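Local coordinates for protein heterodimeric restriction endonuclease R.BspD6I small subunit (Bacillus sp., PDB 2P14) that serves as the catalytic subunit of a heterodimeric type IIS restriction endonuclease, probably cleaving DNA in complex with a monomeric site-specific nickase, at residues 19-24 and 74-79; 162-167 and 178-183. All coordinates share one frame; numbering follows the deposited sequence.

How the contacts relate
Two contacts of one chain illustrate how an aromatic ring on a helix adapts to what it packs against. Contact 1 joins the helix of 19-24 to the end of a central sheet strand at 74-79; contact 2 joins two helices near the C-terminus, through 162-167 and 178-183. They share no element, and their centres lie about 21 Å apart. Both are partly buried, contact 2 lying farther from the centre of the chain. In contact 1 the ring of F21 meets a leucine methyl and a cysteine, and a water sits between the two segments. In contact 2 the ring of F180 is covered by an arginine, which adds a cation-pi contact to the packing of L164 and I181.

Contact 1: 19-24 and 74-79; sequences NYFEWN and CSLTIG
F21 and E22 of helix 17-32 meet C74, near the C-terminal end of strand 69-75, and L76 in the loop that follows, in the central sheet region of a fold consistent with the PD-(D/E)XK nuclease clan. The F21 ring carries most of the contact. The CB of F21 points toward the other segment, and chi1 (-169°) sets CG anti to the backbone N. L76 sets its CD2 methyl almost squarely over the middle of one ring face, 3.6 Å from the F21 centroid and 8° off the normal, a CH-pi contact. At the ring edge, near its plane, F21 CE2 lies 3.6 Å from S75 N. C74 comes in obliquely, its CB 3.7 Å from F21 CD2. Its sulfur makes a more distant sulfur-aromatic contact, 5.3 Å from C74 SG to the F21 centroid, and also rests against the helix backbone, 3.9 Å from E22 CA. A water lies within hydrogen-bonding distance of both E22 OE1 and C74 O. Just beyond, S75 OG accepts a hydrogen bond from T77 N (3.1 Å), an ST turn; the same hydroxyl is also hydrogen-bonded to E86 of helix 80-98. Strand 69-75 runs between 61-64, antiparallel, and 104-110, parallel, with S75 paired to L109, while C74 N donates a hydrogen bond to D60; helix 17-32 lies against the strand's end.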
loop_
_atom_site.group_PDB
_atom_site.type_symbol
_atom_site.label_atom_id
_atom_site.label_comp_id
_atom_site.label_asym_id
_atom_site.label_seq_id
_atom_site.Cartn_x
_atom_site.Cartn_y
_atom_site.Cartn_z
ATOM N N ASN A 19 -6.772 -11.223 -6.444
ATOM C CA ASN A 19 -7.795 -10.307 -6.929
ATOM C C ASN A 19 -8.596 -9.712 -5.769
ATOM O O ASN A 19 -8.925 -8.517 -5.745
ATOM C CB ASN A 19 -8.759 -11.029 -7.892
ATOM C CG ASN A 19 -8.142 -11.324 -9.251
ATOM O OD1 ASN A 19 -7.070 -10.839 -9.604
ATOM N ND2 ASN A 19 -8.853 -12.133 -10.029
ATOM N N TYR A 20 -8.927 -10.552 -4.786
ATOM C CA TYR A 20 -9.713 -10.069 -3.642
ATOM C C TYR A 20 -8.879 -9.237 -2.661
ATOM O O TYR A 20 -9.408 -8.356 -2.005
ATOM C CB TYR A 20 -10.423 -11.211 -2.914
ATOM C CG TYR A 20 -11.596 -11.765 -3.685
ATOM C CD1 TYR A 20 -12.906 -11.398 -3.376
ATOM C CD2 TYR A 20 -11.379 -12.644 -4.756
ATOM C CE1 TYR A 20 -14.014 -11.941 -4.136
ATOM C CE2 TYR A 20 -12.445 -13.155 -5.500
ATOM C CZ TYR A 20 -13.735 -12.805 -5.177
ATOM O OH TYR A 20 -14.754 -13.386 -5.941
ATOM N N PHE A 21 -7.581 -9.492 -2.620
ATOM C CA PHE A 21 -6.692 -8.726 -1.732
ATOM C C PHE A 21 -6.592 -7.291 -2.208
ATOM O O PHE A 21 -6.764 -6.340 -1.415
ATOM C CB PHE A 21 -5.322 -9.414 -1.705
ATOM C CG PHE A 21 -4.383 -8.900 -0.660
ATOM C CD1 PHE A 21 -4.756 -8.844 0.676
ATOM C CD2 PHE A 21 -3.110 -8.494 -1.021
ATOM C CE1 PHE A 21 -3.840 -8.380 1.647
ATOM C CE2 PHE A 21 -2.205 -8.016 -0.072
ATOM C CZ PHE A 21 -2.557 -7.982 1.261
ATOM N N GLU A 22 -6.342 -7.089 -3.503
ATOM C CA GLU A 22 -6.257 -5.712 -4.040
ATOM C C GLU A 22 -7.623 -5.030 -3.943
ATOM O O GLU A 22 -7.733 -3.862 -3.532
ATOM C CB GLU A 22 -5.684 -5.681 -5.474
ATOM C CG GLU A 22 -6.552 -6.293 -6.561
ATOM C CD GLU A 22 -5.829 -6.388 -7.910
ATOM O OE1 GLU A 22 -4.724 -5.831 -8.045
ATOM O OE2 GLU A 22 -6.408 -7.012 -8.838
ATOM N N TRP A 23 -8.684 -5.778 -4.238
ATOM C CA TRP A 23 -10.021 -5.216 -4.126
ATOM C C TRP A 23 -10.375 -4.773 -2.709
ATOM O O TRP A 23 -10.935 -3.676 -2.511
ATOM C CB TRP A 23 -11.039 -6.245 -4.623
ATOM C CG TRP A 23 -12.484 -5.872 -4.398
ATOM C CD1 TRP A 23 -13.215 -4.950 -5.090
ATOM C CD2 TRP A 23 -13.368 -6.418 -3.401
ATOM N NE1 TRP A 23 -14.513 -4.910 -4.608
ATOM C CE2 TRP A 23 -14.634 -5.795 -3.573
ATOM C CE3 TRP A 23 -13.225 -7.410 -2.414
ATOM C CZ2 TRP A 23 -15.746 -6.119 -2.776
ATOM C CZ3 TRP A 23 -14.311 -7.714 -1.613
ATOM C CH2 TRP A 23 -15.564 -7.072 -1.799
ATOM N N ASN A 24 -9.995 -5.577 -1.719
ATOM C CA ASN A 24 -10.353 -5.249 -0.359
ATOM C C ASN A 24 -9.606 -3.989 0.096
ATOM O O ASN A 24 -10.162 -3.146 0.846
ATOM C CB ASN A 24 -10.060 -6.390 0.591
ATOM C CG ASN A 24 -10.899 -6.285 1.842
ATOM O OD1 ASN A 24 -12.120 -6.062 1.754
ATOM N ND2 ASN A 24 -10.271 -6.417 3.007
ATOM N N CYS A 74 -0.344 -4.266 -3.883
ATOM C CA CYS A 74 -0.780 -5.317 -2.983
ATOM C C CYS A 74 -0.169 -6.632 -3.458
ATOM O O CYS A 74 -0.214 -6.946 -4.655
ATOM C CB CYS A 74 -2.307 -5.463 -3.069
ATOM S SG CYS A 74 -3.132 -3.953 -2.455
ATOM N N SER A 75 0.395 -7.394 -2.527
ATOM C CA SER A 75 0.895 -8.720 -2.891
ATOM C C SER A 75 0.787 -9.704 -1.739
ATOM O O SER A 75 1.162 -9.387 -0.617
ATOM C CB SER A 75 2.366 -8.648 -3.300
ATOM O OG SER A 75 2.771 -9.939 -3.758
ATOM N N LEU A 76 0.317 -10.909 -2.057
ATOM C CA LEU A 76 0.273 -12.009 -1.106
ATOM C C LEU A 76 1.566 -12.843 -1.116
ATOM O O LEU A 76 1.733 -13.772 -0.301
ATOM C CB LEU A 76 -0.935 -12.906 -1.374
ATOM C CG LEU A 76 -2.299 -12.261 -1.120
ATOM C CD1 LEU A 76 -3.438 -13.187 -1.573
ATOM C CD2 LEU A 76 -2.469 -11.882 0.349
ATOM N N THR A 77 2.490 -12.465 -2.000
ATOM C CA THR A 77 3.794 -13.151 -2.099
ATOM C C THR A 77 4.681 -12.842 -0.902
ATOM O O THR A 77 4.792 -11.674 -0.471
ATOM C CB THR A 77 4.491 -12.737 -3.397
ATOM O OG1 THR A 77 3.611 -13.036 -4.478
ATOM C CG2 THR A 77 5.805 -13.504 -3.624
ATOM N N ILE A 78 5.312 -13.893 -0.375
ATOM C CA ILE A 78 6.214 -13.724 0.762
ATOM C C ILE A 78 7.613 -14.258 0.451
ATOM O O ILE A 78 7.804 -14.994 -0.510
ATOM C CB ILE A 78 5.668 -14.403 2.053
ATOM C CG1 ILE A 78 5.549 -15.934 1.875
ATOM C CG2 ILE A 78 4.354 -13.717 2.510
ATOM C CD1 ILE A 78 5.421 -16.697 3.200
ATOM N N GLY A 79 8.574 -13.880 1.278
ATOM C CA GLY A 79 9.948 -14.363 1.121
ATOM C C GLY A 79 10.679 -13.691 -0.035
ATOM O O GLY A 79 10.291 -12.606 -0.481
HETATM O O HOH W 1 -2.475 -7.060 -6.733
#

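Contact 2: 162-167 and 178-183; sequences IKLLRS and LTFIEY
The F180 ring has R166 over one face and L164 CA at its edge, while the R166 guanidinium turns its own edge to the ring, the two planes 79° apart. R166 NH1 comes down near the rim, 3.2 Å from F180 CD1, and R166 CZ stands 4.6 Å from the F180 centroid, a cation-pi contact. The aliphatic part covers the same face: R166 CD sits 3.8 Å from the F180 centroid as a CH-pi contact, and the bend at chi2 (-61°) puts it there. A salt bridge from R166 NH2 to D168 helps to fix the guanidinium. K163 O approaches the ring obliquely, 3.6 Å from F180 CE2. L164 CD2 lies 4.3 Å from F180 CE2, and I181 CG1 lies 3.8 Å from L164 O, a carbonyl that accepts from W177 NE1. An alanine in place of F180 would probably open a gap beside R166 CG and CD and leave the guanidinium without its aromatic mate. R166, with positive phi, is the first residue to depart from helical geometry after helix 154-165. The contact packs two successive helices joined by a short loop, 154-165 and 174-184, with L164 and I181 reaching strand 130-134 at the sheet's edge.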
loop_
_atom_site.group_PDB
_atom_site.type_symbol
_atom_site.label_atom_id
_atom_site.label_comp_id
_atom_site.label_asym_id
_atom_site.label_seq_id
_atom_site.Cartn_x
_atom_site.Cartn_y
_atom_site.Cartn_z
ATOM N N ILE A 162 5.254 9.709 5.933
ATOM C CA ILE A 162 6.611 10.296 5.945
ATOM C C ILE A 162 7.369 9.822 7.196
ATOM O O ILE A 162 8.546 9.460 7.103
ATOM C CB ILE A 162 6.558 11.833 5.850
ATOM C CG1 ILE A 162 6.024 12.219 4.459
ATOM C CG2 ILE A 162 7.940 12.455 6.167
ATOM C CD1 ILE A 162 5.713 13.711 4.316
ATOM N N LYS A 163 6.688 9.801 8.340
ATOM C CA LYS A 163 7.290 9.270 9.558
ATOM C C LYS A 163 7.746 7.815 9.355
ATOM O O LYS A 163 8.877 7.466 9.695
ATOM C CB LYS A 163 6.302 9.348 10.717
ATOM C CG LYS A 163 6.835 8.874 12.049
ATOM C CD LYS A 163 5.708 8.916 13.086
ATOM C CE LYS A 163 4.452 8.169 12.617
ATOM N NZ LYS A 163 3.378 8.196 13.657
ATOM N N LEU A 164 6.863 6.978 8.802
ATOM C CA LEU A 164 7.138 5.554 8.640
ATOM C C LEU A 164 8.208 5.271 7.582
ATOM O O LEU A 164 8.933 4.279 7.690
ATOM C CB LEU A 164 5.864 4.819 8.250
ATOM C CG LEU A 164 4.798 4.826 9.325
ATOM C CD1 LEU A 164 3.518 4.155 8.763
ATOM C CD2 LEU A 164 5.252 4.136 10.622
ATOM N N LEU A 165 8.312 6.184 6.613
ATOM C CA LEU A 165 9.323 6.105 5.558
ATOM C C LEU A 165 10.751 6.051 6.096
ATOM O O LEU A 165 11.613 5.383 5.499
ATOM C CB LEU A 165 9.169 7.279 4.578
ATOM C CG LEU A 165 10.159 7.356 3.407
ATOM C CD1 LEU A 165 10.029 6.160 2.421
ATOM C CD2 LEU A 165 9.968 8.702 2.676
ATOM N N ARG A 166 10.992 6.742 7.215
ATOM C CA ARG A 166 12.343 6.839 7.758
ATOM C C ARG A 166 13.404 7.151 6.687
ATOM O O ARG A 166 14.366 6.385 6.485
ATOM C CB ARG A 166 12.712 5.558 8.517
ATOM C CG ARG A 166 11.900 5.328 9.826
ATOM C CD ARG A 166 12.097 6.450 10.852
ATOM N NE ARG A 166 13.509 6.621 11.220
ATOM C CZ ARG A 166 14.153 5.932 12.172
ATOM N NH1 ARG A 166 13.550 4.985 12.867
ATOM N NH2 ARG A 166 15.442 6.165 12.403
ATOM N N SER A 167 13.269 8.320 6.081
ATOM C CA SER A 167 14.210 8.745 5.046
ATOM C C SER A 167 15.643 8.939 5.562
ATOM O O SER A 167 16.575 9.066 4.759
ATOM C CB SER A 167 13.688 9.990 4.323
ATOM O OG SER A 167 13.804 11.137 5.136
ATOM N N LEU A 178 12.238 -1.763 9.446
ATOM C CA LEU A 178 11.052 -2.579 9.637
ATOM C C LEU A 178 10.674 -2.687 11.131
ATOM O O LEU A 178 9.484 -2.731 11.490
ATOM C CB LEU A 178 11.212 -3.961 9.014
ATOM C CG LEU A 178 11.378 -4.055 7.492
ATOM C CD1 LEU A 178 11.414 -5.551 7.056
ATOM C CD2 LEU A 178 10.289 -3.241 6.718
ATOM N N THR A 179 11.680 -2.731 12.001
ATOM C CA THR A 179 11.428 -2.683 13.447
ATOM C C THR A 179 10.694 -1.412 13.858
ATOM O O THR A 179 9.739 -1.456 14.621
ATOM C CB THR A 179 12.739 -2.819 14.239
ATOM O OG1 THR A 179 13.354 -4.080 13.886
ATOM C CG2 THR A 179 12.472 -2.766 15.767
ATOM N N PHE A 180 11.094 -0.294 13.273
ATOM C CA PHE A 180 10.453 0.968 13.614
ATOM C C PHE A 180 8.980 0.964 13.227
ATOM O O PHE A 180 8.117 1.451 13.962
ATOM C CB PHE A 180 11.173 2.132 12.932
ATOM C CG PHE A 180 10.506 3.441 13.149
ATOM C CD1 PHE A 180 10.769 4.172 14.309
ATOM C CD2 PHE A 180 9.604 3.961 12.202
ATOM C CE1 PHE A 180 10.130 5.375 14.537
ATOM C CE2 PHE A 180 8.982 5.176 12.419
ATOM C CZ PHE A 180 9.248 5.889 13.586
ATOM N N ILE A 181 8.687 0.441 12.040
ATOM C CA ILE A 181 7.296 0.416 11.583
ATOM C C ILE A 181 6.431 -0.432 12.496
ATOM O O ILE A 181 5.355 0.007 12.956
ATOM C CB ILE A 181 7.240 -0.063 10.127
ATOM C CG1 ILE A 181 7.945 0.940 9.227
ATOM C CG2 ILE A 181 5.786 -0.229 9.669
ATOM C CD1 ILE A 181 8.070 0.490 7.752
ATOM N N GLU A 182 6.930 -1.622 12.795
ATOM C CA GLU A 182 6.234 -2.528 13.689
ATOM C C GLU A 182 6.014 -1.861 15.034
ATOM O O GLU A 182 4.889 -1.858 15.524
ATOM C CB GLU A 182 6.990 -3.849 13.817
ATOM C CG GLU A 182 6.330 -4.840 14.767
ATOM C CD GLU A 182 4.969 -5.375 14.308
ATOM O OE1 GLU A 182 4.593 -5.248 13.120
ATOM O OE2 GLU A 182 4.252 -5.943 15.161
ATOM N N TYR A 183 7.066 -1.262 15.594
ATOM C CA TYR A 183 6.993 -0.663 16.932
ATOM C C TYR A 183 5.949 0.439 16.980
ATOM O O TYR A 183 5.169 0.527 17.932
ATOM C CB TYR A 183 8.357 -0.102 17.297
ATOM C CG TYR A 183 8.427 0.442 18.720
ATOM C CD1 TYR A 183 8.660 -0.422 19.782
ATOM C CD2 TYR A 183 8.298 1.797 18.988
ATOM C CE1 TYR A 183 8.717 0.035 21.075
ATOM C CE2 TYR A 183 8.354 2.275 20.287
ATOM C CZ TYR A 183 8.577 1.384 21.320
ATOM O OH TYR A 183 8.658 1.814 22.623
#